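Intramolecular trans-sialidase (Macrobdella decora, PDB 3SLI) cleaves terminal sialic acid from glycans such as 3'-sialyllactose and, by intramolecular transfer, releases it as 2,7-anhydro-Neu5Ac. Local coordinates at residues L54-N59 with G156-Q161; R67-Y72 with I81-T86. One frame throughout, in Å; residues are numbered along the deposited sequence.

Interaction 1 (L54-N59 with G156-Q161)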
loop_
_atom_site.group_PDB
_atom_site.type_symbol
_atom_site.label_atom_id
_atom_site.label_comp_id
_atom_site.label_asym_id
_atom_site.label_seq_id
_atom_site.Cartn_x
_atom_site.Cartn_y
_atom_site.Cartn_z
ATOM N N LEU A 54 -6.129 -7.920 27.058
ATOM C CA LEU A 54 -7.313 -7.114 27.328
ATOM C C LEU A 54 -8.208 -7.869 28.326
ATOM O O LEU A 54 -8.689 -7.304 29.311
ATOM C CB LEU A 54 -8.079 -6.915 26.022
ATOM C CG LEU A 54 -7.906 -5.633 25.216
ATOM C CD1 LEU A 54 -6.642 -4.895 25.584
ATOM C CD2 LEU A 54 -7.977 -5.964 23.746
ATOM N N PHE A 55 -8.360 -9.168 28.079
ATOM C CA PHE A 55 -9.202 -10.045 28.890
ATOM C C PHE A 55 -8.596 -11.443 28.878
ATOM O O PHE A 55 -8.148 -11.910 27.827
ATOM C CB PHE A 55 -10.605 -10.085 28.263
ATOM C CG PHE A 55 -11.526 -11.121 28.857
ATOM C CD1 PHE A 55 -12.241 -10.852 30.024
ATOM C CD2 PHE A 55 -11.697 -12.360 28.234
ATOM C CE1 PHE A 55 -13.119 -11.802 30.565
ATOM C CE2 PHE A 55 -12.573 -13.318 28.767
ATOM C CZ PHE A 55 -13.283 -13.034 29.934
ATOM N N SER A 56 -8.597 -12.109 30.032
ATOM C CA SER A 56 -8.058 -13.466 30.140
ATOM C C SER A 56 -8.765 -14.296 31.212
ATOM O O SER A 56 -9.335 -13.760 32.166
ATOM C CB SER A 56 -6.558 -13.443 30.463
ATOM O OG SER A 56 -6.320 -12.877 31.739
ATOM N N VAL A 57 -8.693 -15.606 31.042
ATOM C CA VAL A 57 -9.274 -16.564 31.967
ATOM C C VAL A 57 -8.275 -17.719 31.955
ATOM O O VAL A 57 -7.884 -18.194 30.884
ATOM C CB VAL A 57 -10.662 -17.085 31.480
ATOM C CG1 VAL A 57 -11.267 -18.030 32.520
ATOM C CG2 VAL A 57 -11.615 -15.927 31.226
ATOM N N GLY A 58 -7.815 -18.135 33.127
ATOM C CA GLY A 58 -6.872 -19.233 33.161
ATOM C C GLY A 58 -6.457 -19.691 34.540
ATOM O O GLY A 58 -7.103 -19.384 35.550
ATOM N N ASN A 59 -5.370 -20.449 34.564
ATOM C CA ASN A 59 -4.805 -21.008 35.784
ATOM C C ASN A 59 -3.571 -20.190 36.183
ATOM O O ASN A 59 -2.561 -20.200 35.477
ATOM C CB ASN A 59 -4.421 -22.457 35.512
ATOM C CG ASN A 59 -3.927 -23.165 36.739
ATOM O OD1 ASN A 59 -3.528 -22.533 37.718
ATOM N ND2 ASN A 59 -3.939 -24.490 36.697
ATOM N N GLY A 156 -6.876 -6.711 31.618
ATOM C CA GLY A 156 -5.582 -6.043 31.553
ATOM C C GLY A 156 -4.318 -6.840 31.814
ATOM O O GLY A 156 -3.266 -6.263 32.094
ATOM N N GLY A 157 -4.397 -8.157 31.701
ATOM C CA GLY A 157 -3.227 -8.981 31.930
ATOM C C GLY A 157 -3.617 -10.441 31.997
ATOM O O GLY A 157 -4.811 -10.767 31.982
ATOM N N THR A 158 -2.618 -11.318 32.000
ATOM C CA THR A 158 -2.832 -12.760 32.087
ATOM C C THR A 158 -2.021 -13.247 33.280
ATOM O O THR A 158 -0.817 -13.003 33.349
ATOM C CB THR A 158 -2.353 -13.482 30.817
ATOM O OG1 THR A 158 -3.222 -13.146 29.724
ATOM C CG2 THR A 158 -2.355 -14.999 31.018
ATOM N N LYS A 159 -2.685 -13.877 34.246
ATOM C CA LYS A 159 -1.989 -14.361 35.430
ATOM C C LYS A 159 -1.194 -15.627 35.130
ATOM O O LYS A 159 -1.749 -16.640 34.673
ATOM C CB LYS A 159 -2.970 -14.573 36.589
ATOM C CG LYS A 159 -3.567 -13.268 37.096
ATOM C CD LYS A 159 -4.438 -13.459 38.326
ATOM C CE LYS A 159 -4.927 -12.114 38.833
ATOM N NZ LYS A 159 -5.719 -12.222 40.090
ATOM N N ARG A 160 0.122 -15.532 35.314
ATOM C CA ARG A 160 1.038 -16.647 35.068
ATOM C C ARG A 160 1.928 -16.791 36.295
ATOM O O ARG A 160 2.663 -15.871 36.652
ATOM C CB ARG A 160 1.884 -16.381 33.821
ATOM C CG ARG A 160 1.058 -16.055 32.588
ATOM C CD ARG A 160 1.925 -15.920 31.348
ATOM N NE ARG A 160 2.285 -17.220 30.788
ATOM C CZ ARG A 160 3.133 -17.387 29.782
ATOM N NH1 ARG A 160 3.720 -16.331 29.227
ATOM N NH2 ARG A 160 3.385 -18.607 29.320
ATOM N N GLN A 161 1.794 -17.924 36.978
ATOM C CA GLN A 161 2.547 -18.206 38.199
ATOM C C GLN A 161 2.496 -17.038 39.184
ATOM O O GLN A 161 3.527 -16.594 39.706
ATOM C CB GLN A 161 3.991 -18.605 37.886
ATOM C CG GLN A 161 4.090 -19.802 36.965
ATOM C CD GLN A 161 5.476 -20.419 36.953
ATOM O OE1 GLN A 161 5.740 -21.387 37.672
ATOM N NE2 GLN A 161 6.359 -19.883 36.121
HETATM O O HOH W 1 -5.451 -14.671 33.651
HETATM O O HOH W 2 0.206 -20.079 35.987
HETATM O O HOH W 3 -1.442 -19.101 32.915
#
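Ser56 and Gly157 make the shorter of the two direct hydrogen bonds between 54-59 and 156-161. The serine hydroxyl sits between its own backbone N and carbonyl carbon (chi1 65°), a rotation that lifts OG off the strand toward the incoming chain, where it donates to Gly157 O at 2.6 Å. The donor lies in the carbonyl plane, on a lone pair. The second direct bond is between main chains: Gly156 N gives its proton to Leu54 O over 3.0 Å, almost straight at the hydrogen (168°), yet the amide approaches from well above the plane of that carbonyl. Gly156 has a positive phi, a shape that favours glycine, where the chain leaves strand 152-155 and turns back along 51-58.

Water carries the rest of the polar link. One molecule donates to Ser56 OG at 2.8 Å and accepts from Lys159 N at 2.9 Å, so the hydroxyl is gripped as donor and acceptor at once. Another joins Asn59 O to Gln161 N, by bonds of 2.8 Å from Asn59 O to the water and 2.9 Å from Gln161 N.

Packing is slight. Thr158 OG1 rests against Ser56 CB at 3.4 Å while its own hydrogen bond goes to Ser53 OG, and Thr158 also leans on His68 and His70 of strand 67-74. Farther along, Arg160 turns away from 54-59 to a salt bridge with Asp66.

The two chains run nearly the same way without pairing as sheet partners; strand 158-160 pairs instead with 163-165. The contact thus illustrates how one buried hydroxyl, two glycines and bridging waters can lay a returning chain over the face of a sheet, the one that carries Ser56, His68 and His70: its chemistry is polar and backbone-centred, with little apolar burial to hold it.

Interaction 2 (R67-Y72 with I81-T86)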
loop_
_atom_site.group_PDB
_atom_site.type_symbol
_atom_site.label_atom_id
_atom_site.label_comp_id
_atom_site.label_asym_id
_atom_site.label_seq_id
_atom_site.Cartn_x
_atom_site.Cartn_y
_atom_site.Cartn_z
ATOM N N ARG A 67 -1.464 -22.447 30.730
ATOM C CA ARG A 67 -2.868 -22.826 30.808
ATOM C C ARG A 67 -3.716 -21.562 30.959
ATOM O O ARG A 67 -3.931 -21.073 32.075
ATOM C CB ARG A 67 -3.100 -23.761 31.994
ATOM C CG ARG A 67 -2.309 -25.055 31.928
ATOM C CD ARG A 67 -2.618 -25.940 33.128
ATOM N NE ARG A 67 -1.693 -27.065 33.228
ATOM C CZ ARG A 67 -1.787 -28.190 32.526
ATOM N NH1 ARG A 67 -2.769 -28.373 31.652
ATOM N NH2 ARG A 67 -0.874 -29.138 32.690
ATOM N N HIS A 68 -4.178 -21.027 29.832
ATOM C CA HIS A 68 -4.987 -19.817 29.851
ATOM C C HIS A 68 -5.527 -19.463 28.476
ATOM O O HIS A 68 -5.088 -20.003 27.461
ATOM C CB HIS A 68 -4.153 -18.626 30.369
ATOM C CG HIS A 68 -2.896 -18.370 29.583
ATOM N ND1 HIS A 68 -1.638 -18.589 30.099
ATOM C CD2 HIS A 68 -2.707 -17.910 28.321
ATOM C CE1 HIS A 68 -0.727 -18.279 29.194
ATOM N NE2 HIS A 68 -1.349 -17.865 28.104
ATOM N N PHE A 69 -6.479 -18.539 28.467
ATOM C CA PHE A 69 -7.063 -18.011 27.249
ATOM C C PHE A 69 -6.990 -16.501 27.413
ATOM O O PHE A 69 -7.267 -15.984 28.495
ATOM C CB PHE A 69 -8.536 -18.408 27.084
ATOM C CG PHE A 69 -9.296 -17.502 26.139
ATOM C CD1 PHE A 69 -9.151 -17.632 24.759
ATOM C CD2 PHE A 69 -10.102 -16.470 26.636
ATOM C CE1 PHE A 69 -9.789 -16.750 23.888
ATOM C CE2 PHE A 69 -10.742 -15.582 25.774
ATOM C CZ PHE A 69 -10.585 -15.722 24.399
ATOM N N HIS A 70 -6.591 -15.792 26.363
ATOM C CA HIS A 70 -6.539 -14.337 26.437
ATOM C C HIS A 70 -6.675 -13.675 25.071
ATOM O O HIS A 70 -6.378 -14.292 24.036
ATOM C CB HIS A 70 -5.277 -13.843 27.187
ATOM C CG HIS A 70 -4.033 -13.730 26.345
ATOM N ND1 HIS A 70 -3.460 -14.802 25.694
ATOM C CD2 HIS A 70 -3.212 -12.674 26.120
ATOM C CE1 HIS A 70 -2.337 -14.413 25.111
ATOM N NE2 HIS A 70 -2.165 -13.127 25.355
ATOM N N ILE A 71 -7.258 -12.479 25.078
ATOM C CA ILE A 71 -7.419 -11.663 23.875
ATOM C C ILE A 71 -6.426 -10.543 24.164
ATOM O O ILE A 71 -6.493 -9.936 25.229
ATOM C CB ILE A 71 -8.836 -11.042 23.775
ATOM C CG1 ILE A 71 -9.903 -12.138 23.732
ATOM C CG2 ILE A 71 -8.939 -10.142 22.529
ATOM C CD1 ILE A 71 -11.328 -11.597 23.790
ATOM N N TYR A 72 -5.526 -10.256 23.225
ATOM C CA TYR A 72 -4.505 -9.229 23.447
ATOM C C TYR A 72 -4.303 -8.316 22.241
ATOM O O TYR A 72 -4.758 -8.619 21.137
ATOM C CB TYR A 72 -3.151 -9.901 23.784
ATOM C CG TYR A 72 -2.527 -10.648 22.611
ATOM C CD1 TYR A 72 -1.756 -9.974 21.655
ATOM C CD2 TYR A 72 -2.791 -12.001 22.398
ATOM C CE1 TYR A 72 -1.287 -10.618 20.519
ATOM C CE2 TYR A 72 -2.319 -12.660 21.261
ATOM C CZ TYR A 72 -1.571 -11.958 20.322
ATOM O OH TYR A 72 -1.132 -12.586 19.181
ATOM N N ILE A 81 -5.431 -13.856 19.838
ATOM C CA ILE A 81 -5.813 -14.664 20.984
ATOM C C ILE A 81 -4.849 -15.836 21.069
ATOM O O ILE A 81 -4.135 -16.153 20.102
ATOM C CB ILE A 81 -7.242 -15.291 20.836
ATOM C CG1 ILE A 81 -7.314 -16.153 19.568
ATOM C CG2 ILE A 81 -8.307 -14.216 20.843
ATOM C CD1 ILE A 81 -8.239 -17.326 19.662
ATOM N N GLU A 82 -4.825 -16.454 22.243
ATOM C CA GLU A 82 -4.047 -17.653 22.488
ATOM C C GLU A 82 -4.944 -18.445 23.441
ATOM O O GLU A 82 -5.418 -17.897 24.442
ATOM C CB GLU A 82 -2.694 -17.354 23.143
ATOM C CG GLU A 82 -1.712 -16.598 22.266
ATOM C CD GLU A 82 -0.323 -16.537 22.876
ATOM O OE1 GLU A 82 -0.140 -15.820 23.880
ATOM O OE2 GLU A 82 0.585 -17.208 22.346
ATOM N N LEU A 83 -5.249 -19.679 23.056
ATOM C CA LEU A 83 -6.091 -20.597 23.832
ATOM C C LEU A 83 -5.121 -21.732 24.148
ATOM O O LEU A 83 -4.765 -22.521 23.260
ATOM C CB LEU A 83 -7.231 -21.114 22.954
ATOM C CG LEU A 83 -8.612 -21.404 23.548
ATOM C CD1 LEU A 83 -9.302 -22.389 22.620
ATOM C CD2 LEU A 83 -8.555 -21.932 24.990
ATOM N N ARG A 84 -4.724 -21.831 25.413
ATOM C CA ARG A 84 -3.720 -22.799 25.837
ATOM C C ARG A 84 -4.015 -23.660 27.062
ATOM O O ARG A 84 -4.643 -23.212 28.015
ATOM C CB ARG A 84 -2.434 -22.035 26.148
ATOM C CG ARG A 84 -1.965 -21.093 25.056
ATOM C CD ARG A 84 -0.526 -21.400 24.729
ATOM N NE ARG A 84 0.394 -20.526 25.420
ATOM C CZ ARG A 84 1.680 -20.792 25.629
ATOM N NH1 ARG A 84 2.228 -21.932 25.224
ATOM N NH2 ARG A 84 2.447 -19.862 26.166
ATOM N N ASN A 85 -3.480 -24.876 27.046
ATOM C CA ASN A 85 -3.583 -25.803 28.176
ATOM C C ASN A 85 -2.331 -26.676 28.101
ATOM O O ASN A 85 -2.383 -27.876 28.345
ATOM C CB ASN A 85 -4.832 -26.678 28.087
ATOM C CG ASN A 85 -5.124 -27.385 29.391
ATOM O OD1 ASN A 85 -5.638 -28.507 29.413
ATOM N ND2 ASN A 85 -4.810 -26.724 30.496
ATOM N N THR A 86 -1.208 -26.008 27.837
ATOM C CA THR A 86 0.132 -26.581 27.618
ATOM C C THR A 86 0.174 -27.114 26.182
ATOM O O THR A 86 -0.832 -27.599 25.641
ATOM C CB THR A 86 0.614 -27.658 28.643
ATOM O OG1 THR A 86 -0.038 -28.912 28.412
ATOM C CG2 THR A 86 0.398 -27.193 30.063
HETATM O O HOH W 4 0.640 -17.309 26.189
HETATM O O HOH W 5 -1.844 -15.213 18.682
#
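His68 and Arg84 are brought alongside each other by two unlike side-chain shapes. The imidazole of His68 is set between its backbone N and carbonyl carbon (chi1 57°), while the arginine chain is kinked at its second and third torsions (chi2 -127°), which leaves it running alongside the ring and pointing the same way. The guanidinium ends almost perpendicular to the imidazole, their planes 87° apart, and the two groups share a water at their edges. That water lies 2.8 Å from His68 NE2, accepts from Arg84 NH2 and donates to Glu82 OE1 at 2.9 Å, so it ties both strands together on this polar face. Arg84 also forms a salt bridge with Asp87, which probably tempers its charge beside the histidine.

The face opposite the histidines is apolar from Phe69 and Leu83 to Ile71 and Ile81: Phe69 CD1 meets Leu83 CG at 4.0 Å, and Ile71 CG1 meets Ile81 CG2 at 3.9 Å. It turns polar at its end, where Arg67 pairs with Asn85. There the extended Arg67 chain carries its guanidinium beneath Thr86, whose CG2 lies over the centre of one face, 3.4 Å from Arg67 CZ. Thr86 OG1 is itself held by a 2.6 Å bond to Asn85 O. Between the faces runs the antiparallel backbone, with reciprocal N-H to O bonds in the pairs His68-Arg84 and His70-Glu82.

These strands form a beta hairpin, flanked by strand 51-58 beside 67-74 and strand 91-96 beside 79-85. Leu115 of strand 107-118, from another sheet, packs against Phe69, Ile71 and Ile81, and Phe143 meets the Phe69 ring; on the histidine side, Tyr166 stacks on His70.

Interactions 1 and 2 lie about 8 Å apart, centre to centre, in the N-terminal domain, whose family belongs to the concanavalin clan of lectin-like folds. Strands 51-58 and 67-74 are antiparallel neighbours in one sheet, with 79-85 next in order, so the hairpin of interaction 2 extends the sheet over whose strand 51-58 the segment 156-161 settles. They meet directly: Leu54 N lies 2.7 Å from Ile71 O, and Val57 O 2.8 Å from Phe69 N, both probable hydrogen bonds. Along the chain the hairpin is nested inside the loop that interaction 1 closes. A local, sequence-near pairing and a long-range return thus build one region of the domain.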